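Local coordinates for protein superoxide dismutase [Mn], mitochondrial (PDB 3RN4) that probably converts toxic superoxide radicals to hydrogen peroxide and oxygen in mitochondria, using a manganese ion that is replaced by iron in this crystal, at residues Thr87-Phe92 / Ser139-Ile144; Gly103-Thr108 / Asn202-Ser207; Pro171-Asp176 / Ala196-Val201. All coordinates share one frame; numbering follows the deposited sequence.

In the fold
The three contacts run outward from contact 1, at the centre of the chain, to the partly buried contact 2, about 16 Å away centre to centre. Contact 3 is about 9 Å from the first and 10 Å from the second. Contacts 1 and 3 share the three-stranded antiparallel sheet, through the neighbouring strands 140-147 and 169-176, and each gives a ligand to the same iron, H89 and D176. Along the chain contact 1 closes before contact 3 opens, the segments of contacts 1 and 2 alternate, and contact 3 is nested inside the loop closed by contact 2. The metal site thus joins the helical hairpin to the sheet of the C-terminal domain.

Contact 1. Residues Thr87-Phe92 / Ser139-Ile144. With FE (Fe (III) ion), chain B.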
ATOM      1  N   THR A  87      11.655   1.776  16.949  1.00 12.98           N
ATOM      2  CA  THR A  87      13.007   1.638  16.426  1.00 14.45           C
ATOM      3  C   THR A  87      13.434   2.889  15.656  1.00 13.24           C
ATOM      4  O   THR A  87      14.567   3.323  15.768  1.00 12.40           O
ATOM      5  CB  THR A  87      13.154   0.355  15.608  1.00 15.10           C
ATOM      6  OG1 THR A  87      12.292   0.408  14.481  1.00 18.93           O
ATOM      7  CG2 THR A  87      12.730  -0.831  16.434  1.00 18.68           C
ATOM      8  N   ASN A  88      12.522   3.491  14.886  1.00 11.92           N
ATOM      9  CA  ASN A  88      12.889   4.663  14.101  1.00 11.02           C
ATOM     10  C   ASN A  88      13.314   5.818  14.967  1.00 10.20           C
ATOM     11  O   ASN A  88      14.283   6.505  14.666  1.00 10.12           O
ATOM     12  CB  ASN A  88      11.729   5.105  13.172  1.00 10.16           C
ATOM     13  CG  ASN A  88      11.577   4.208  11.972  1.00 13.00           C
ATOM     14  OD1 ASN A  88      12.500   3.455  11.612  1.00 11.91           O
ATOM     15  ND2 ASN A  88      10.394   4.273  11.326  1.00 12.06           N
ATOM     16  N   HIS A  89      12.587   6.063  16.058  1.00 10.46           N
ATOM     17  CA  HIS A  89      12.970   7.206  16.883  1.00 10.59           C
ATOM     18  C   HIS A  89      14.270   6.916  17.652  1.00 10.77           C
ATOM     19  O   HIS A  89      15.050   7.822  17.937  1.00 10.43           O
ATOM     20  CB  HIS A  89      11.826   7.616  17.809  1.00 11.04           C
ATOM     21  CG  HIS A  89      10.659   8.198  17.063  1.00 10.04           C
ATOM     22  ND1 HIS A  89       9.673   7.417  16.516  1.00 11.17           N
ATOM     23  CD2 HIS A  89      10.341   9.480  16.764  1.00 10.96           C
ATOM     24  CE1 HIS A  89       8.795   8.188  15.892  1.00 10.03           C
ATOM     25  NE2 HIS A  89       9.177   9.447  16.028  1.00 10.51           N
ATOM     26  N   CYS A  90      14.494   5.657  17.989  1.00 12.09           N
ATOM     27  CA  CYS A  90      15.799   5.303  18.602  1.00 11.45           C
ATOM     28  C   CYS A  90      16.935   5.618  17.649  1.00 11.66           C
ATOM     29  O   CYS A  90      17.951   6.200  18.046  1.00 10.71           O
ATOM     30  CB  CYS A  90      15.860   3.837  18.978  1.00 11.98           C
ATOM     31  SG  CYS A  90      14.961   3.418  20.487  1.00 14.99           S
ATOM     32  N   LEU A  91      16.770   5.244  16.383  1.00 11.77           N
ATOM     33  CA  LEU A  91      17.775   5.597  15.370  1.00 11.95           C
ATOM     34  C   LEU A  91      17.942   7.103  15.294  1.00 11.51           C
ATOM     35  O   LEU A  91      19.063   7.631  15.272  1.00 11.65           O
ATOM     36  CB  LEU A  91      17.388   5.046  13.978  1.00 11.77           C
ATOM     37  CG  LEU A  91      17.498   3.540  13.778  1.00 13.97           C
ATOM     38  CD1 LEU A  91      16.758   3.066  12.518  1.00 14.46           C
ATOM     39  CD2 LEU A  91      18.996   3.136  13.739  1.00 15.05           C
ATOM     40  N   PHE A  92      16.810   7.809  15.246  1.00 10.78           N
ATOM     41  CA  PHE A  92      16.787   9.243  15.101  1.00 10.24           C
ATOM     42  C   PHE A  92      17.616   9.956  16.187  1.00 10.22           C
ATOM     43  O   PHE A  92      18.486  10.745  15.868  1.00  9.21           O
ATOM     44  CB  PHE A  92      15.298   9.745  15.103  1.00  9.90           C
ATOM     45  CG  PHE A  92      15.106  11.188  14.687  1.00 10.65           C
ATOM     46  CD1 PHE A  92      15.588  11.671  13.479  1.00 11.48           C
ATOM     47  CD2 PHE A  92      14.360  12.056  15.494  1.00  9.68           C
ATOM     48  CE1 PHE A  92      15.378  12.975  13.101  1.00  9.60           C
ATOM     49  CE2 PHE A  92      14.126  13.368  15.104  1.00 11.53           C
ATOM     50  CZ  PHE A  92      14.619  13.836  13.920  1.00 11.53           C
ATOM     51  N   SER A 139       2.906  11.122   6.151  1.00  9.19           N
ATOM     52  CA  SER A 139       3.901  10.950   7.210  1.00  9.18           C
ATOM     53  C   SER A 139       4.945   9.941   6.760  1.00  7.82           C
ATOM     54  O   SER A 139       4.650   8.980   6.066  1.00  8.28           O
ATOM     55  CB  SER A 139       3.234  10.406   8.484  1.00  8.86           C
ATOM     56  OG  SER A 139       2.213  11.289   8.965  1.00  9.57           O
ATOM     57  N   GLY A 140       6.182  10.135   7.200  1.00  7.79           N
ATOM     58  CA  GLY A 140       7.168   9.089   6.936  1.00  7.26           C
ATOM     59  C   GLY A 140       8.569   9.544   7.254  1.00  7.33           C
ATOM     60  O   GLY A 140       8.753  10.486   8.023  1.00  7.53           O
ATOM     61  N   TRP A 141       9.538   8.882   6.620  1.00  7.72           N
ATOM     62  CA  TRP A 141      10.969   8.982   6.967  1.00  7.71           C
ATOM     63  C   TRP A 141      11.793   8.982   5.687  1.00  8.20           C
ATOM     64  O   TRP A 141      11.362   8.449   4.661  1.00  8.16           O
ATOM     65  CB  TRP A 141      11.401   7.759   7.792  1.00  7.64           C
ATOM     66  CG  TRP A 141      10.806   7.732   9.138  1.00  8.14           C
ATOM     67  CD1 TRP A 141       9.541   7.309   9.467  1.00  7.94           C
ATOM     68  CD2 TRP A 141      11.413   8.188  10.362  1.00  9.00           C
ATOM     69  NE1 TRP A 141       9.331   7.489  10.830  1.00  9.13           N
ATOM     70  CE2 TRP A 141      10.466   8.001  11.394  1.00  7.90           C
ATOM     71  CE3 TRP A 141      12.677   8.704  10.693  1.00  8.06           C
ATOM     72  CZ2 TRP A 141      10.727   8.345  12.727  1.00  8.92           C
ATOM     73  CZ3 TRP A 141      12.933   9.046  12.013  1.00  9.18           C
ATOM     74  CH2 TRP A 141      11.953   8.866  13.018  1.00  7.57           C
ATOM     75  N   ALA A 142      12.976   9.596   5.728  1.00  8.29           N
ATOM     76  CA  ALA A 142      13.996   9.214   4.729  1.00  8.21           C
ATOM     77  C   ALA A 142      15.164   8.586   5.483  1.00  8.45           C
ATOM     78  O   ALA A 142      15.505   9.014   6.599  1.00  8.90           O
ATOM     79  CB  ALA A 142      14.471  10.388   3.909  1.00  8.53           C
ATOM     80  N   PHE A 143      15.756   7.572   4.877  1.00  8.57           N
ATOM     81  CA  PHE A 143      16.926   6.924   5.458  1.00  8.61           C
ATOM     82  C   PHE A 143      18.052   6.898   4.454  1.00  9.09           C
ATOM     83  O   PHE A 143      17.873   6.472   3.315  1.00 10.04           O
ATOM     84  CB  PHE A 143      16.642   5.491   5.799  1.00  8.11           C
ATOM     85  CG  PHE A 143      15.566   5.279   6.840  1.00  9.96           C
ATOM     86  CD1 PHE A 143      15.896   5.185   8.196  1.00 11.91           C
ATOM     87  CD2 PHE A 143      14.238   5.096   6.446  1.00 11.82           C
ATOM     88  CE1 PHE A 143      14.892   4.941   9.168  1.00 12.15           C
ATOM     89  CE2 PHE A 143      13.245   4.845   7.392  1.00 11.99           C
ATOM     90  CZ  PHE A 143      13.577   4.790   8.763  1.00 12.19           C
ATOM     91  N   ILE A 144      19.223   7.336   4.886  1.00  9.43           N
ATOM     92  CA  ILE A 144      20.432   7.050   4.137  1.00  9.34           C
ATOM     93  C   ILE A 144      20.860   5.645   4.567  1.00  9.36           C
ATOM     94  O   ILE A 144      21.016   5.370   5.762  1.00 10.68           O
ATOM     95  CB  ILE A 144      21.539   8.086   4.427  1.00  8.72           C
ATOM     96  CG1 ILE A 144      21.056   9.503   4.092  1.00  8.96           C
ATOM     97  CG2 ILE A 144      22.824   7.702   3.659  1.00  9.32           C
ATOM     98  CD1 ILE A 144      22.095  10.623   4.392  1.00  6.26           C
TER
HETATM   99 FE    FE B 216       8.529  11.205  14.978  1.00  9.98          FE
HETATM  100  O   HOH W   1       7.626   9.974  13.491  1.00 10.13           O
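W141 lays one face of its indole under N88 and turns its edge to H89 and F92. The N88 CB sits 3.7 Å from the centroid of the W141 six-membered ring, a CH-pi contact. The rim of the same ring points at two aromatic faces. Toward H89 the pair is edge-to-face, with the planes at 84° and W141 CZ2 3.7 Å from H89 CE1. Toward F92 it is an offset edge-to-face pair, its centroids 5.7 Å apart. F92 has CG anti to its own N (chi1 -168°), which turns its ring past the far end of the indole. H89, F92 and W141 thus form an aromatic cluster. H89 NE2 binds the iron at 2.1 Å, and the G85 carbonyl accepts from H89 ND1, so both ring nitrogens are held. Replacing W141 with an alanine would probably open a gap against the faces of H89 and F92 and leave the imidazole less firmly fixed beside the iron. F143 turns its ring edge to the N88 amide, with CZ 3.3 Å from N88 OD1. That oxygen is hydrogen-bonded to T164, and N88 ND2 bonds to D163 O and Q162 OE1. Q162 OE1 also accepts from W141 NE1. H34, D176 and H180 also bind this iron. The contact is buried and joins helix 66-94 of the alpha-hairpin domain to strand 140-147, the middle strand of the sheet, between strands 153-160 and 169-176.

Contact 2. Residues Gly103-Thr108 / Asn202-Ser207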
ATOM      1  N   GLY A 103      27.873  17.340  16.243  1.00 20.94           N
ATOM      2  CA  GLY A 103      26.737  17.469  15.329  1.00 19.88           C
ATOM      3  C   GLY A 103      27.098  18.361  14.163  1.00 18.90           C
ATOM      4  O   GLY A 103      27.685  19.433  14.332  1.00 19.27           O
ATOM      5  N   GLY A 104      26.774  17.928  12.950  1.00 17.91           N
ATOM      6  CA  GLY A 104      27.051  18.743  11.782  1.00 17.61           C
ATOM      7  C   GLY A 104      28.438  18.539  11.192  1.00 17.82           C
ATOM      8  O   GLY A 104      28.722  19.013  10.102  1.00 17.75           O
ATOM      9  N   GLU A 105      29.315  17.853  11.916  1.00 17.73           N
ATOM     10  CA  GLU A 105      30.648  17.582  11.376  1.00 17.58           C
ATOM     11  C   GLU A 105      30.549  16.461  10.343  1.00 16.33           C
ATOM     12  O   GLU A 105      29.810  15.519  10.541  1.00 16.26           O
ATOM     13  CB  GLU A 105      31.621  17.225  12.503  1.00 18.32           C
ATOM     14  CG  GLU A 105      32.002  18.449  13.357  1.00 22.87           C
ATOM     15  CD  GLU A 105      32.916  18.099  14.535  1.00 27.92           C
ATOM     16  OE1 GLU A 105      33.245  16.907  14.729  1.00 30.27           O
ATOM     17  OE2 GLU A 105      33.290  19.025  15.275  1.00 31.60           O
ATOM     18  N   PRO A 106      31.287  16.578   9.234  1.00 16.36           N
ATOM     19  CA  PRO A 106      31.163  15.558   8.176  1.00 15.90           C
ATOM     20  C   PRO A 106      31.600  14.161   8.589  1.00 15.67           C
ATOM     21  O   PRO A 106      32.382  13.981   9.536  1.00 16.01           O
ATOM     22  CB  PRO A 106      32.053  16.090   7.041  1.00 16.32           C
ATOM     23  CG  PRO A 106      32.935  17.140   7.661  1.00 17.44           C
ATOM     24  CD  PRO A 106      32.289  17.615   8.932  1.00 16.03           C
ATOM     25  N   PRO A 107      31.096  13.150   7.882  1.00 14.77           N
ATOM     26  CA  PRO A 107      31.442  11.787   8.219  1.00 14.34           C
ATOM     27  C   PRO A 107      32.926  11.504   7.934  1.00 14.68           C
ATOM     28  O   PRO A 107      33.603  12.278   7.254  1.00 14.51           O
ATOM     29  CB  PRO A 107      30.548  10.958   7.290  1.00 13.78           C
ATOM     30  CG  PRO A 107      30.279  11.885   6.112  1.00 14.07           C
ATOM     31  CD  PRO A 107      30.162  13.246   6.738  1.00 14.38           C
ATOM     32  N   THR A 108      33.406  10.390   8.455  1.00 15.59           N
ATOM     33  CA  THR A 108      34.802  10.015   8.323  1.00 16.91           C
ATOM     34  C   THR A 108      34.904   8.627   7.739  1.00 16.37           C
ATOM     35  O   THR A 108      33.896   7.946   7.525  1.00 16.42           O
ATOM     36  CB  THR A 108      35.463   9.943   9.713  1.00 17.29           C
ATOM     37  OG1 THR A 108      34.641   9.125  10.564  1.00 19.73           O
ATOM     38  CG2 THR A 108      35.558  11.315  10.294  1.00 20.31           C
ATOM     39  N   ASN A 202      24.451  13.578  13.371  1.00 11.94           N
ATOM     40  CA  ASN A 202      25.645  12.989  13.960  1.00 13.45           C
ATOM     41  C   ASN A 202      26.270  12.029  12.963  1.00 11.88           C
ATOM     42  O   ASN A 202      25.951  10.851  12.963  1.00 12.43           O
ATOM     43  CB  ASN A 202      25.329  12.238  15.238  1.00 13.54           C
ATOM     44  CG  ASN A 202      26.590  11.747  15.922  1.00 16.54           C
ATOM     45  OD1 ASN A 202      27.664  11.777  15.311  1.00 17.13           O
ATOM     46  ND2 ASN A 202      26.469  11.284  17.167  1.00 17.41           N
ATOM     47  N   TRP A 203      27.134  12.554  12.114  1.00 12.84           N
ATOM     48  CA  TRP A 203      27.758  11.738  11.071  1.00 13.44           C
ATOM     49  C   TRP A 203      28.819  10.781  11.622  1.00 14.64           C
ATOM     50  O   TRP A 203      29.186   9.799  10.983  1.00 12.83           O
ATOM     51  CB  TRP A 203      28.363  12.627   9.991  1.00 13.76           C
ATOM     52  CG  TRP A 203      27.385  13.310   9.093  1.00 13.32           C
ATOM     53  CD1 TRP A 203      27.040  14.626   9.098  1.00 12.31           C
ATOM     54  CD2 TRP A 203      26.681  12.711   7.988  1.00 13.16           C
ATOM     55  NE1 TRP A 203      26.141  14.880   8.083  1.00 15.69           N
ATOM     56  CE2 TRP A 203      25.905  13.717   7.394  1.00 13.12           C
ATOM     57  CE3 TRP A 203      26.632  11.415   7.460  1.00 12.39           C
ATOM     58  CZ2 TRP A 203      25.081  13.474   6.278  1.00 13.97           C
ATOM     59  CZ3 TRP A 203      25.810  11.169   6.365  1.00 12.72           C
ATOM     60  CH2 TRP A 203      25.050  12.194   5.787  1.00 11.90           C
ATOM     61  N   LYS A 204      29.296  11.050  12.829  1.00 14.74           N
ATOM     62  CA  LYS A 204      30.157  10.085  13.483  1.00 15.88           C
ATOM     63  C   LYS A 204      29.407   8.782  13.735  1.00 14.96           C
ATOM     64  O   LYS A 204      29.921   7.675  13.495  1.00 13.42           O
ATOM     65  CB  LYS A 204      30.724  10.704  14.765  1.00 17.19           C
ATOM     66  CG  LYS A 204      31.458  12.004  14.456  1.00 22.84           C
ATOM     67  CD  LYS A 204      31.533  12.959  15.662  1.00 29.99           C
ATOM     68  CE  LYS A 204      32.646  12.574  16.633  1.00 33.48           C
ATOM     69  NZ  LYS A 204      32.542  11.153  17.124  1.00 34.79           N
ATOM     70  N   GLU A 205      28.157   8.898  14.175  1.00 13.36           N
ATOM     71  CA  GLU A 205      27.347   7.736  14.386  1.00 12.77           C
ATOM     72  C   GLU A 205      27.020   7.051  13.055  1.00 11.90           C
ATOM     73  O   GLU A 205      26.975   5.823  12.979  1.00 11.71           O
ATOM     74  CB  GLU A 205      26.058   8.108  15.143  1.00 12.89           C
ATOM     75  CG  GLU A 205      24.998   6.980  15.184  1.00 13.79           C
ATOM     76  CD  GLU A 205      25.411   5.755  15.981  1.00 14.97           C
ATOM     77  OE1 GLU A 205      26.430   5.805  16.712  1.00 19.84           O
ATOM     78  OE2 GLU A 205      24.723   4.728  15.892  1.00 18.77           O
ATOM     79  N   ALA A 206      26.778   7.839  12.014  1.00 11.18           N
ATOM     80  CA  ALA A 206      26.466   7.234  10.709  1.00 11.15           C
ATOM     81  C   ALA A 206      27.677   6.433  10.214  1.00 11.14           C
ATOM     82  O   ALA A 206      27.549   5.355   9.619  1.00 10.65           O
ATOM     83  CB  ALA A 206      26.131   8.304   9.726  1.00 11.28           C
ATOM     84  N   SER A 207      28.862   6.977  10.477  1.00 12.24           N
ATOM     85  CA  SER A 207      30.095   6.305  10.042  1.00 12.52           C
ATOM     86  C   SER A 207      30.305   5.002  10.801  1.00 12.39           C
ATOM     87  O   SER A 207      30.709   3.990  10.226  1.00 12.46           O
ATOM     88  CB  SER A 207      31.323   7.213  10.209  1.00 12.84           C
ATOM     89  OG  SER A 207      31.175   8.469   9.581  1.00 15.55           O
TER
HETATM   90  O   HOH W   2      29.192  14.450  13.004  1.00 16.82           O
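W203 packs its indole against P107 of the loop. The segment starts at N202, the N-cap, whose OD1 accepts from E205 N at 3.1 Å, with the donor well above the carbonyl plane. At W203 the indole takes the P107 ring over one face. P107 CD lies 3.9 Å from the centroid of the W203 five-membered ring, 26° off the normal, a CH-pi contact. The two side chains run side by side and point the same way. E105 O also comes close, 3.2 Å from W203 CD1. A water accepts weakly from W203 N and donates to E105 O. K204 passes along E105 on the exposed side, its NZ and the E105 carboxylate not in contact. At S207, with OG beside its backbone N (chi1 -54°), the hydroxyl reaches back and donates to W203 O at 2.8 Å. The same S207 OG accepts from T108 N at 3.2 Å, nearly straight at 166°. W203 O also takes S207 N, from the opposite face of its plane. The contact fastens the loop between helices 66-94 and 109-119 to the start of helix 203-212. L122 of helix 122-134 touches both P107 and W203, while V173 of strand 169-176 lies against W203 and A206.

Contact 3. Residues Pro171-Asp176 / Ala196-Val201; sequences PLVAID and AIWNVV. With FE (Fe (III) ion), chain B.
I175 carries CG1 beside its backbone N (chi1 -55°), and a second turn near -67° swings CD1 toward segment 196-201. I197 is extended, with CG1 anti to its N (chi1 -167°), and its CD1 points back at the strand. The two isoleucines therefore meet tip to tip, their CD1 atoms 4.2 Å apart. I175 CD1 also meets V201 CG2 at 4.1 Å, the two side chains crossing at about a right angle. W198 lies across this group. I175 CD1 rests over one face of its indole, offset toward the rim, and I197 CG2 shares that face. I175 CG1 is 4.0 Å from W198 CH2. Further back along the strand, V173 CG1 touches V201 CG1 at 4.3 Å and reaches W198 CZ3 as well. No hydrogen bond links the two segments, so side-chain packing alone makes this small contact. The polar N-H of W198 is satisfied elsewhere, by N130 OD1.

The strand turns a corner at L172. L172 and V173 both face I144 across the sheet, a classic beta bulge. Helix 122-134 covers other parts of the group, with L133 on I175 and with I126 and T129 on W198. Next to I175, D176 turns the other way. Its OD1 binds the iron at 1.9 Å. Its OD2 accepts from W178 N and, weakly, from the metal-bound water at 3.0 Å. One strand end thus has an apolar core on the I175 side and the metal on the D176 side. H34, H89 and H180 join D176 and the water in the five-ligand site characteristic of the iron/manganese superoxide dismutase family.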
ATOM      1  N   PRO A 171      20.351   1.012   8.190  1.00 11.42           N
ATOM      2  CA  PRO A 171      20.139   2.462   8.272  1.00 11.60           C
ATOM      3  C   PRO A 171      21.367   3.204   8.813  1.00 11.64           C
ATOM      4  O   PRO A 171      21.904   2.808   9.842  1.00 12.37           O
ATOM      5  CB  PRO A 171      18.974   2.601   9.266  1.00 12.01           C
ATOM      6  CG  PRO A 171      19.008   1.355  10.089  1.00 11.28           C
ATOM      7  CD  PRO A 171      19.592   0.251   9.198  1.00 11.73           C
ATOM      8  N   LEU A 172      21.789   4.257   8.129  1.00 11.03           N
ATOM      9  CA  LEU A 172      22.938   5.070   8.564  1.00 11.08           C
ATOM     10  C   LEU A 172      22.481   6.382   9.150  1.00 10.76           C
ATOM     11  O   LEU A 172      22.978   6.782  10.199  1.00  9.93           O
ATOM     12  CB  LEU A 172      23.880   5.361   7.413  1.00 10.44           C
ATOM     13  CG  LEU A 172      24.254   4.139   6.589  1.00 10.71           C
ATOM     14  CD1 LEU A 172      25.144   4.601   5.418  1.00 10.45           C
ATOM     15  CD2 LEU A 172      24.943   3.016   7.434  1.00 12.50           C
ATOM     16  N   VAL A 173      21.580   7.075   8.459  1.00  9.84           N
ATOM     17  CA  VAL A 173      20.982   8.302   9.010  1.00  9.24           C
ATOM     18  C   VAL A 173      19.484   8.209   8.819  1.00  9.78           C
ATOM     19  O   VAL A 173      19.034   7.970   7.683  1.00  8.99           O
ATOM     20  CB  VAL A 173      21.451   9.561   8.277  1.00  9.61           C
ATOM     21  CG1 VAL A 173      20.678  10.792   8.789  1.00 10.30           C
ATOM     22  CG2 VAL A 173      22.986   9.775   8.460  1.00  9.31           C
ATOM     23  N   ALA A 174      18.724   8.379   9.903  1.00  9.10           N
ATOM     24  CA  ALA A 174      17.249   8.461   9.799  1.00  9.93           C
ATOM     25  C   ALA A 174      16.801   9.903   9.984  1.00 10.16           C
ATOM     26  O   ALA A 174      17.288  10.599  10.885  1.00 10.11           O
ATOM     27  CB  ALA A 174      16.571   7.540  10.873  1.00  9.26           C
ATOM     28  N   ILE A 175      15.891  10.384   9.123  1.00  9.55           N
ATOM     29  CA  ILE A 175      15.361  11.736   9.272  1.00  9.05           C
ATOM     30  C   ILE A 175      13.842  11.657   9.292  1.00  9.33           C
ATOM     31  O   ILE A 175      13.231  11.148   8.345  1.00  8.59           O
ATOM     32  CB  ILE A 175      15.779  12.689   8.129  1.00  9.05           C
ATOM     33  CG1 ILE A 175      17.318  12.743   7.955  1.00 10.76           C
ATOM     34  CG2 ILE A 175      15.193  14.084   8.368  1.00  9.07           C
ATOM     35  CD1 ILE A 175      18.035  13.373   9.117  1.00  9.93           C
ATOM     36  N   ASP A 176      13.242  12.165  10.374  1.00  9.14           N
ATOM     37  CA  ASP A 176      11.792  12.081  10.588  1.00  9.66           C
ATOM     38  C   ASP A 176      11.099  13.162   9.773  1.00  9.23           C
ATOM     39  O   ASP A 176      11.421  14.333   9.901  1.00 10.42           O
ATOM     40  CB  ASP A 176      11.519  12.261  12.103  1.00  9.38           C
ATOM     41  CG  ASP A 176      10.126  11.886  12.511  1.00 11.10           C
ATOM     42  OD1 ASP A 176       9.875  11.891  13.749  1.00  9.33           O
ATOM     43  OD2 ASP A 176       9.290  11.576  11.631  1.00  9.41           O
ATOM     44  N   ALA A 196      17.599  22.690   7.732  1.00 14.00           N
ATOM     45  CA  ALA A 196      18.250  22.974   9.022  1.00 13.88           C
ATOM     46  C   ALA A 196      18.817  21.759   9.750  1.00 13.84           C
ATOM     47  O   ALA A 196      19.821  21.860  10.459  1.00 14.02           O
ATOM     48  CB  ALA A 196      17.280  23.721   9.944  1.00 14.48           C
ATOM     49  N   ILE A 197      18.177  20.607   9.599  1.00 12.29           N
ATOM     50  CA  ILE A 197      18.499  19.491  10.472  1.00 12.47           C
ATOM     51  C   ILE A 197      19.934  18.982  10.279  1.00 12.76           C
ATOM     52  O   ILE A 197      20.503  18.388  11.203  1.00 13.05           O
ATOM     53  CB  ILE A 197      17.487  18.336  10.349  1.00 12.71           C
ATOM     54  CG1 ILE A 197      17.671  17.345  11.510  1.00 11.37           C
ATOM     55  CG2 ILE A 197      17.642  17.622   9.006  1.00 12.18           C
ATOM     56  CD1 ILE A 197      16.544  16.304  11.667  1.00 13.09           C
ATOM     57  N   TRP A 198      20.500  19.194   9.088  1.00 12.78           N
ATOM     58  CA  TRP A 198      21.848  18.674   8.810  1.00 13.12           C
ATOM     59  C   TRP A 198      22.895  19.313   9.730  1.00 13.74           C
ATOM     60  O   TRP A 198      23.957  18.737   9.967  1.00 13.01           O
ATOM     61  CB  TRP A 198      22.187  18.838   7.320  1.00 13.40           C
ATOM     62  CG  TRP A 198      21.179  18.025   6.555  1.00 11.17           C
ATOM     63  CD1 TRP A 198      20.047  18.489   5.932  1.00 12.00           C
ATOM     64  CD2 TRP A 198      21.161  16.600   6.433  1.00 10.92           C
ATOM     65  NE1 TRP A 198      19.332  17.419   5.409  1.00 10.18           N
ATOM     66  CE2 TRP A 198      20.002  16.256   5.688  1.00  9.58           C
ATOM     67  CE3 TRP A 198      22.020  15.578   6.860  1.00 11.14           C
ATOM     68  CZ2 TRP A 198      19.679  14.935   5.375  1.00 10.37           C
ATOM     69  CZ3 TRP A 198      21.709  14.262   6.540  1.00 10.52           C
ATOM     70  CH2 TRP A 198      20.529  13.946   5.813  1.00  9.95           C
ATOM     71  N   ASN A 199      22.569  20.480  10.272  1.00 13.97           N
ATOM     72  CA  ASN A 199      23.481  21.150  11.186  1.00 15.41           C
ATOM     73  C   ASN A 199      23.706  20.393  12.490  1.00 15.10           C
ATOM     74  O   ASN A 199      24.693  20.649  13.214  1.00 15.65           O
ATOM     75  CB  ASN A 199      23.000  22.573  11.462  1.00 15.03           C
ATOM     76  CG  ASN A 199      23.010  23.420  10.235  1.00 17.99           C
ATOM     77  OD1 ASN A 199      21.963  23.727   9.668  1.00 19.02           O
ATOM     78  ND2 ASN A 199      24.203  23.777   9.781  1.00 17.07           N
ATOM     79  N   VAL A 200      22.809  19.455  12.798  1.00 14.38           N
ATOM     80  CA  VAL A 200      22.930  18.660  13.995  1.00 12.91           C
ATOM     81  C   VAL A 200      22.871  17.163  13.721  1.00 12.81           C
ATOM     82  O   VAL A 200      22.599  16.378  14.612  1.00 12.89           O
ATOM     83  CB  VAL A 200      21.857  19.031  15.043  1.00 13.85           C
ATOM     84  CG1 VAL A 200      22.169  20.400  15.641  1.00 12.92           C
ATOM     85  CG2 VAL A 200      20.450  19.017  14.395  1.00 12.41           C
ATOM     86  N   VAL A 201      23.153  16.750  12.488  1.00 12.21           N
ATOM     87  CA  VAL A 201      23.197  15.322  12.227  1.00 12.28           C
ATOM     88  C   VAL A 201      24.519  14.736  12.736  1.00 12.35           C
ATOM     89  O   VAL A 201      25.567  15.362  12.587  1.00 13.72           O
ATOM     90  CB  VAL A 201      22.951  15.033  10.730  1.00 12.50           C
ATOM     91  CG1 VAL A 201      23.479  13.656  10.350  1.00 12.09           C
ATOM     92  CG2 VAL A 201      21.421  15.190  10.446  1.00 11.02           C
TER
HETATM   93 FE    FE B 216       8.529  11.205  14.978  1.00  9.98          FE
HETATM   94  O   HOH W   1       7.626   9.974  13.491  1.00 10.13           O